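PDB 3RRX: Exo-1,3/1,4-beta-glucanase from Pseudoalteromonas sp., which hydrolyses beta-1,3 and beta-1,4 glucans as an exo-acting glucanase of glycoside hydrolase family 3, probably working from the ends of the chains. Local coordinates for residues A[157-162]-A[211-216]; A[255-260]-A[288-293]; A[451-456]-A[558-563]. The protein carries 1 engineered substitution. One frame throughout, in Å; residues are numbered along the deposited sequence.

Interaction 1 (A[157-162]-A[211-216])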
# COMPACT_ATOMS: atom_id res chain seq x y z
N TRP A 157 -5.46 3.30 14.17
CA TRP A 157 -4.27 3.83 13.51
C TRP A 157 -3.91 2.94 12.32
O TRP A 157 -3.70 1.74 12.47
CB TRP A 157 -3.14 3.93 14.55
CG TRP A 157 -1.76 4.33 14.05
CD1 TRP A 157 -1.45 4.93 12.86
CD2 TRP A 157 -0.52 4.14 14.74
NE1 TRP A 157 -0.08 5.14 12.77
CE2 TRP A 157 0.51 4.65 13.91
CE3 TRP A 157 -0.18 3.58 15.97
CZ2 TRP A 157 1.86 4.61 14.29
CZ3 TRP A 157 1.16 3.55 16.35
CH2 TRP A 157 2.16 4.06 15.50
N SER A 158 -3.85 3.53 11.12
CA SER A 158 -3.55 2.76 9.91
C SER A 158 -2.38 3.37 9.14
O SER A 158 -2.27 4.60 9.05
CB SER A 158 -4.78 2.68 9.02
OG SER A 158 -5.29 3.98 8.74
N PHE A 159 -1.53 2.52 8.57
CA PHE A 159 -0.38 3.02 7.82
C PHE A 159 -0.76 3.17 6.35
O PHE A 159 -0.92 2.18 5.64
CB PHE A 159 0.84 2.09 7.95
CG PHE A 159 1.13 1.62 9.35
CD1 PHE A 159 1.76 0.40 9.56
CD2 PHE A 159 0.76 2.38 10.46
CE1 PHE A 159 2.02 -0.06 10.85
CE2 PHE A 159 1.01 1.93 11.76
CZ PHE A 159 1.65 0.71 11.96
N ALA A 160 -0.92 4.42 5.91
CA ALA A 160 -1.21 4.75 4.52
C ALA A 160 -1.29 6.27 4.51
O ALA A 160 -1.71 6.86 5.50
CB ALA A 160 -2.53 4.14 4.08
N PRO A 161 -0.90 6.92 3.40
CA PRO A 161 -0.48 6.36 2.11
C PRO A 161 0.99 5.93 2.06
O PRO A 161 1.77 6.25 2.96
CB PRO A 161 -0.66 7.55 1.16
CG PRO A 161 -0.32 8.74 2.02
CD PRO A 161 -0.92 8.40 3.38
N THR A 162 1.36 5.22 0.99
CA THR A 162 2.75 4.94 0.67
C THR A 162 3.14 5.90 -0.43
O THR A 162 2.50 5.94 -1.49
CB THR A 162 2.96 3.52 0.13
OG1 THR A 162 2.66 2.56 1.14
CG2 THR A 162 4.40 3.33 -0.32
N ILE A 211 -6.09 7.72 12.77
CA ILE A 211 -4.74 8.30 12.73
C ILE A 211 -4.05 7.69 11.52
O ILE A 211 -4.16 6.49 11.29
CB ILE A 211 -3.97 7.95 14.03
CG1 ILE A 211 -4.63 8.63 15.24
CG2 ILE A 211 -2.51 8.38 13.93
CD1 ILE A 211 -4.19 8.08 16.60
N ALA A 212 -3.38 8.51 10.70
CA ALA A 212 -2.67 7.99 9.53
C ALA A 212 -1.14 8.09 9.64
O ALA A 212 -0.62 9.01 10.26
CB ALA A 212 -3.14 8.71 8.26
N THR A 213 -0.44 7.15 9.00
CA THR A 213 1.02 7.21 8.87
C THR A 213 1.41 7.21 7.40
O THR A 213 1.05 6.30 6.66
CB THR A 213 1.72 5.99 9.50
OG1 THR A 213 1.56 6.01 10.92
CG2 THR A 213 3.23 6.02 9.17
N ALA A 214 2.18 8.22 6.98
CA ALA A 214 2.71 8.23 5.62
C ALA A 214 4.08 7.54 5.59
O ALA A 214 4.97 7.89 6.37
CB ALA A 214 2.80 9.67 5.09
N LYS A 215 4.22 6.56 4.69
CA LYS A 215 5.42 5.72 4.57
C LYS A 215 6.04 5.94 3.19
O LYS A 215 5.30 6.22 2.25
CB LYS A 215 5.01 4.23 4.61
CG LYS A 215 4.05 3.80 5.72
CD LYS A 215 3.59 2.35 5.47
CE LYS A 215 2.58 2.28 4.33
NZ LYS A 215 2.17 0.89 3.95
N HIS A 216 7.36 5.82 3.03
CA HIS A 216 8.35 5.74 4.10
C HIS A 216 9.32 6.90 3.87
O HIS A 216 9.66 7.21 2.72
CB HIS A 216 9.17 4.46 3.99
CG HIS A 216 8.38 3.20 4.17
ND1 HIS A 216 7.68 2.61 3.14
CD2 HIS A 216 8.20 2.40 5.25
CE1 HIS A 216 7.09 1.51 3.58
NE2 HIS A 216 7.39 1.36 4.86
O HOH W 1 0.04 2.07 2.65
O HOH W 2 4.36 0.64 1.97
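Trp-157 to Thr-162 runs parallel to Ile-211 to Lys-215, the strand axes 39° apart, and the register slips by one residue between Phe-159 and Thr-162, a beta bulge at the cis peptide before Pro-161. Before the bulge Ser-158 N donates to Ile-211 O; beyond it the pairing resumes with Lys-215 N on Pro-161 O, 3.0 Å long. On the face shared by Trp-157, Phe-159, Thr-213 and Lys-215, the indole is swung anti to its own N (chi1 174°), which sends its edge across to Thr-213. There NE1 donates to Thr-213 OG1 at 2.6 Å, with the hydroxyl in the indole plane, so a buried indole N-H is satisfied by a small beta-branched residue that leaves room for the ring. Ile-211 CG2 lies 3.8 Å from Trp-157 CD1, off-centre over the five-membered ring. Lys-215 lays CD 3.7 Å from Phe-159 CB, then bends at chi3 (-74°) to carry NZ to two waters, both shared with Thr-162 OG1, and into a salt bridge with Asp-110. A long flexible chain suits this place, since its apolar stem crosses packed ground to reach an acid. Both strands belong to the (alpha/beta)8 barrel: strands 106-110 and 257-260 flank the pair, and helix 182-197, the connection between the two strands, covers Ser-158, Ala-160 and Pro-161 from outside.

Interaction 2 (A[255-260]-A[288-293])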
# COMPACT_ATOMS: atom_id res chain seq x y z
N VAL A 255 -0.84 14.93 8.27
CA VAL A 255 -0.66 13.51 8.58
C VAL A 255 -0.01 13.42 9.97
O VAL A 255 0.89 14.20 10.31
CB VAL A 255 0.22 12.80 7.52
CG1 VAL A 255 1.71 13.19 7.73
CG2 VAL A 255 0.02 11.28 7.60
N GLN A 256 -0.52 12.51 10.79
CA GLN A 256 -0.12 12.46 12.19
C GLN A 256 1.17 11.70 12.45
O GLN A 256 1.85 11.94 13.45
CB GLN A 256 -1.26 11.89 13.03
CG GLN A 256 -2.38 12.88 13.20
CD GLN A 256 -1.92 14.11 13.93
OE1 GLN A 256 -1.73 14.07 15.15
NE2 GLN A 256 -1.68 15.19 13.19
N SER A 257 1.51 10.79 11.54
CA SER A 257 2.68 9.95 11.72
C SER A 257 3.45 9.80 10.40
O SER A 257 2.86 9.80 9.33
CB SER A 257 2.26 8.57 12.23
OG SER A 257 3.39 7.73 12.42
N VAL A 258 4.78 9.69 10.50
CA VAL A 258 5.63 9.38 9.36
C VAL A 258 6.45 8.14 9.71
O VAL A 258 7.02 8.06 10.79
CB VAL A 258 6.58 10.57 9.07
CG1 VAL A 258 7.72 10.19 8.12
CG2 VAL A 258 5.78 11.74 8.51
N MET A 259 6.51 7.16 8.82
CA MET A 259 7.35 5.98 9.06
C MET A 259 8.72 6.12 8.38
O MET A 259 8.80 6.41 7.18
CB MET A 259 6.64 4.69 8.61
CG MET A 259 7.42 3.40 8.96
SD MET A 259 6.61 1.85 8.45
CE MET A 259 5.22 1.78 9.59
N ALA A 260 9.79 5.90 9.14
CA ALA A 260 11.14 5.95 8.56
C ALA A 260 11.39 4.73 7.66
O ALA A 260 10.73 3.70 7.81
CB ALA A 260 12.20 6.03 9.65
N ASP A 288 4.95 18.13 12.60
CA ASP A 288 4.65 18.29 14.03
C ASP A 288 4.13 16.99 14.68
O ASP A 288 3.78 16.98 15.86
CB ASP A 288 3.61 19.41 14.20
CG ASP A 288 3.63 20.03 15.59
OD1 ASP A 288 4.74 20.35 16.07
OD2 ASP A 288 2.55 20.19 16.20
N GLY A 289 4.08 15.91 13.92
CA GLY A 289 3.58 14.64 14.41
C GLY A 289 4.70 13.73 14.89
O GLY A 289 5.79 14.21 15.21
N PHE A 290 4.44 12.42 14.92
CA PHE A 290 5.43 11.49 15.47
C PHE A 290 6.00 10.56 14.41
O PHE A 290 5.30 10.15 13.48
CB PHE A 290 4.86 10.69 16.66
CG PHE A 290 3.81 9.66 16.30
CD1 PHE A 290 4.15 8.32 16.12
CD2 PHE A 290 2.47 10.01 16.19
CE1 PHE A 290 3.18 7.36 15.82
CE2 PHE A 290 1.50 9.06 15.88
CZ PHE A 290 1.85 7.73 15.70
N VAL A 291 7.28 10.24 14.56
CA VAL A 291 7.95 9.29 13.67
C VAL A 291 7.89 7.88 14.27
O VAL A 291 8.23 7.69 15.43
CB VAL A 291 9.43 9.69 13.45
CG1 VAL A 291 10.15 8.64 12.61
CG2 VAL A 291 9.52 11.06 12.78
N VAL A 292 7.44 6.91 13.48
CA VAL A 292 7.47 5.50 13.89
C VAL A 292 8.51 4.78 13.03
O VAL A 292 8.66 5.08 11.85
CB VAL A 292 6.07 4.83 13.76
CG1 VAL A 292 5.55 4.91 12.31
CG2 VAL A 292 6.11 3.38 14.26
N SER A 293 9.25 3.84 13.63
CA SER A 293 10.20 3.06 12.83
C SER A 293 9.48 1.92 12.12
O SER A 293 8.34 1.62 12.43
CB SER A 293 11.34 2.52 13.70
OG SER A 293 10.84 1.66 14.71
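From Gln-256 to Ala-260 the chain is paired in parallel with Gly-289 to Ser-293, in unbroken register and with strand axes 34° apart. Phe-290 bonds on both sides of its residue: its N donates to Gln-256 O at 3.0 Å, and its O accepts from Val-258 N at 3.1 Å. Val-292 repeats the pattern, using Val-258 O and Ala-260 N. Gly-289 has no side chain to hold the strands apart, so Gln-256 O comes within 3.3 Å of Gly-289 CA. The Phe-290 ring stands with chi1 71°, CG between the backbone N and the carbonyl carbon, which folds it over the neighbouring strand. Ser-257 CB sits over the ring face, 3.8 Å from its centroid, a CH-pi contact that suits a small side chain. Ser-257 OG, turned anti to its N (chi1 -180°), lies over the same ring toward its rim, 3.4 Å from Phe-290 CE1, with Thr-213 OG1 as a weak hydrogen-bond partner. These are successive strands of the family 3 (alpha/beta)8 barrel, joined through helix 274-284 in a beta-alpha-beta unit. That helix packs through Leu-281 on Val-258 and Val-291, short branched residues that fit between sheet and helix, so the face carrying Ser-257, Phe-290, Met-259 and Val-292 is the inner one. The Phe-290 ring meets Trp-157 and Phe-354 edge-to-face. Farther along, Met-259 CB lies 3.9 Å from Val-292 CG1, an unbranched chain beside a compact branched one. Ser-293 OG, just past the strand, accepts from the backbone N of Met-321.

Interaction 3 (A[451-456]-A[558-563])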
# COMPACT_ATOMS: atom_id res chain seq x y z
N THR A 451 -14.40 -11.18 -6.71
CA THR A 451 -14.80 -11.74 -7.99
C THR A 451 -13.59 -11.91 -8.89
O THR A 451 -12.87 -10.94 -9.14
CB THR A 451 -15.79 -10.81 -8.71
OG1 THR A 451 -16.97 -10.64 -7.91
CG2 THR A 451 -16.17 -11.36 -10.09
N SER A 452 -13.35 -13.14 -9.36
CA SER A 452 -12.24 -13.38 -10.29
C SER A 452 -12.52 -12.73 -11.64
O SER A 452 -13.65 -12.34 -11.93
CB SER A 452 -12.00 -14.88 -10.47
OG SER A 452 -12.94 -15.46 -11.38
N ILE A 453 -11.50 -12.60 -12.48
CA ILE A 453 -11.71 -11.99 -13.78
C ILE A 453 -12.63 -12.86 -14.64
O ILE A 453 -13.55 -12.37 -15.29
CB ILE A 453 -10.37 -11.67 -14.48
CG1 ILE A 453 -9.68 -10.54 -13.71
CG2 ILE A 453 -10.60 -11.25 -15.92
CD1 ILE A 453 -8.18 -10.47 -13.92
N PHE A 454 -12.41 -14.17 -14.60
CA PHE A 454 -13.31 -15.08 -15.31
C PHE A 454 -14.76 -14.93 -14.84
O PHE A 454 -15.70 -14.90 -15.65
CB PHE A 454 -12.90 -16.55 -15.15
CG PHE A 454 -13.96 -17.51 -15.64
CD1 PHE A 454 -14.20 -17.65 -17.00
CD2 PHE A 454 -14.74 -18.22 -14.75
CE1 PHE A 454 -15.20 -18.52 -17.46
CE2 PHE A 454 -15.74 -19.08 -15.21
CZ PHE A 454 -15.96 -19.24 -16.57
N SER A 455 -14.96 -14.88 -13.53
CA SER A 455 -16.31 -14.80 -13.00
C SER A 455 -17.04 -13.53 -13.46
O SER A 455 -18.22 -13.57 -13.80
CB SER A 455 -16.29 -14.89 -11.47
OG SER A 455 -17.59 -14.65 -10.96
N GLY A 456 -16.31 -12.42 -13.50
CA GLY A 456 -16.87 -11.17 -13.99
C GLY A 456 -17.30 -11.25 -15.44
O GLY A 456 -18.39 -10.82 -15.82
N GLU A 558 -14.55 -7.90 -11.70
CA GLU A 558 -15.56 -7.59 -12.72
C GLU A 558 -15.35 -6.21 -13.36
O GLU A 558 -15.94 -5.89 -14.40
CB GLU A 558 -17.00 -7.74 -12.19
CG GLU A 558 -18.02 -7.59 -13.32
CD GLU A 558 -19.42 -8.06 -12.97
OE1 GLU A 558 -19.63 -8.53 -11.83
OE2 GLU A 558 -20.31 -7.94 -13.84
N GLY A 559 -14.50 -5.40 -12.75
CA GLY A 559 -14.09 -4.15 -13.38
C GLY A 559 -13.44 -4.38 -14.73
O GLY A 559 -13.50 -3.52 -15.62
N VAL A 560 -12.81 -5.54 -14.91
CA VAL A 560 -12.20 -5.86 -16.20
C VAL A 560 -13.27 -6.10 -17.28
O VAL A 560 -13.20 -5.54 -18.37
CB VAL A 560 -11.23 -7.07 -16.08
CG1 VAL A 560 -10.72 -7.50 -17.45
CG2 VAL A 560 -10.05 -6.72 -15.16
N ALA A 561 -14.27 -6.92 -16.96
CA ALA A 561 -15.39 -7.14 -17.88
C ALA A 561 -16.11 -5.84 -18.25
O ALA A 561 -16.51 -5.66 -19.40
CB ALA A 561 -16.39 -8.15 -17.27
N ASP A 562 -16.30 -4.94 -17.28
CA ASP A 562 -17.00 -3.67 -17.51
C ASP A 562 -16.41 -2.89 -18.69
O ASP A 562 -17.13 -2.23 -19.43
CB ASP A 562 -16.91 -2.75 -16.29
CG ASP A 562 -17.75 -3.22 -15.12
OD1 ASP A 562 -18.68 -4.04 -15.31
OD2 ASP A 562 -17.46 -2.76 -13.99
N VAL A 563 -15.08 -2.93 -18.83
CA VAL A 563 -14.42 -2.20 -19.90
C VAL A 563 -14.22 -3.03 -21.17
O VAL A 563 -14.42 -2.52 -22.27
CB VAL A 563 -13.06 -1.62 -19.43
CG1 VAL A 563 -12.33 -0.93 -20.59
CG2 VAL A 563 -13.26 -0.64 -18.25
O HOH W 3 -18.73 -8.08 -9.38
O HOH W 4 -14.07 -9.51 -15.25
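Gly-456 and Glu-558 bring helices 453-463 and 558-564 together, in a contact within the second, alpha/beta domain of the enzyme. Helix 453-463 leads into the edge strand 467-470 of the six-stranded mixed sheet, while helix 558-564 follows strand 546-551. Closeness depends on Gly-456: with no side chain in the way, its CA lies 4.0 Å from Glu-558 CA. Glu-558 CG, anti to its N (chi1 -172°), passes alongside Gly-456 CA, and one turn on from Glu-558, Ala-561 offers a single methyl, its CB 3.6 Å from Gly-456 O. The branches of Ile-453 and Val-560 meet pairwise, Ile-453 CG2 with Val-560 CG1 and Ile-453 CG1 with Val-560 CG2, both 4.1 Å; branching at CB puts apolar bulk close to the backbone. The first turn of helix 453-463 is fixed by its N-cap: the short side chain of Ser-452 can turn back so that OG accepts from Ser-455 N at 3.0 Å. One water donates to Ile-453 O at 2.9 Å and accepts from Ala-561 N; another donates to Glu-558 OE1 at 2.6 Å and only weakly to Thr-451 OG1. Glu-558 OE2 accepts from Gln-460 NE2, one turn along helix 453-463 from Gly-456. With no direct hydrogen bond between the segments, their fit rests on van der Waals contact of the glycine backbone with the glutamate's aliphatic stem and the Ala-561 methyl, plus the Ile-Val pair, while the polar bridges pass through water, one joining backbone groups and one, weak at Thr-451, joining side chains.

Overall arrangement
Interactions 1 and 2 are neighbours in one parallel barrel sheet, since strands 211-217 and 257-260 lie side by side; Ala-214 N probably bonds Ser-257 O at 2.9 Å, and the two contacts share the aromatic interior of the barrel. Both are wholly buried and are held chiefly by backbone hydrogen bonds, but interaction 1 also encloses a charged lysine and water, whereas interaction 2 is mostly apolar. Interaction 3 belongs to the other domain, its centre about 30 Å from that of interaction 1 and 38 Å from that of interaction 2. Partly exposed at Thr-451 and Glu-558, it joins helices through side chains and water instead of a backbone ladder.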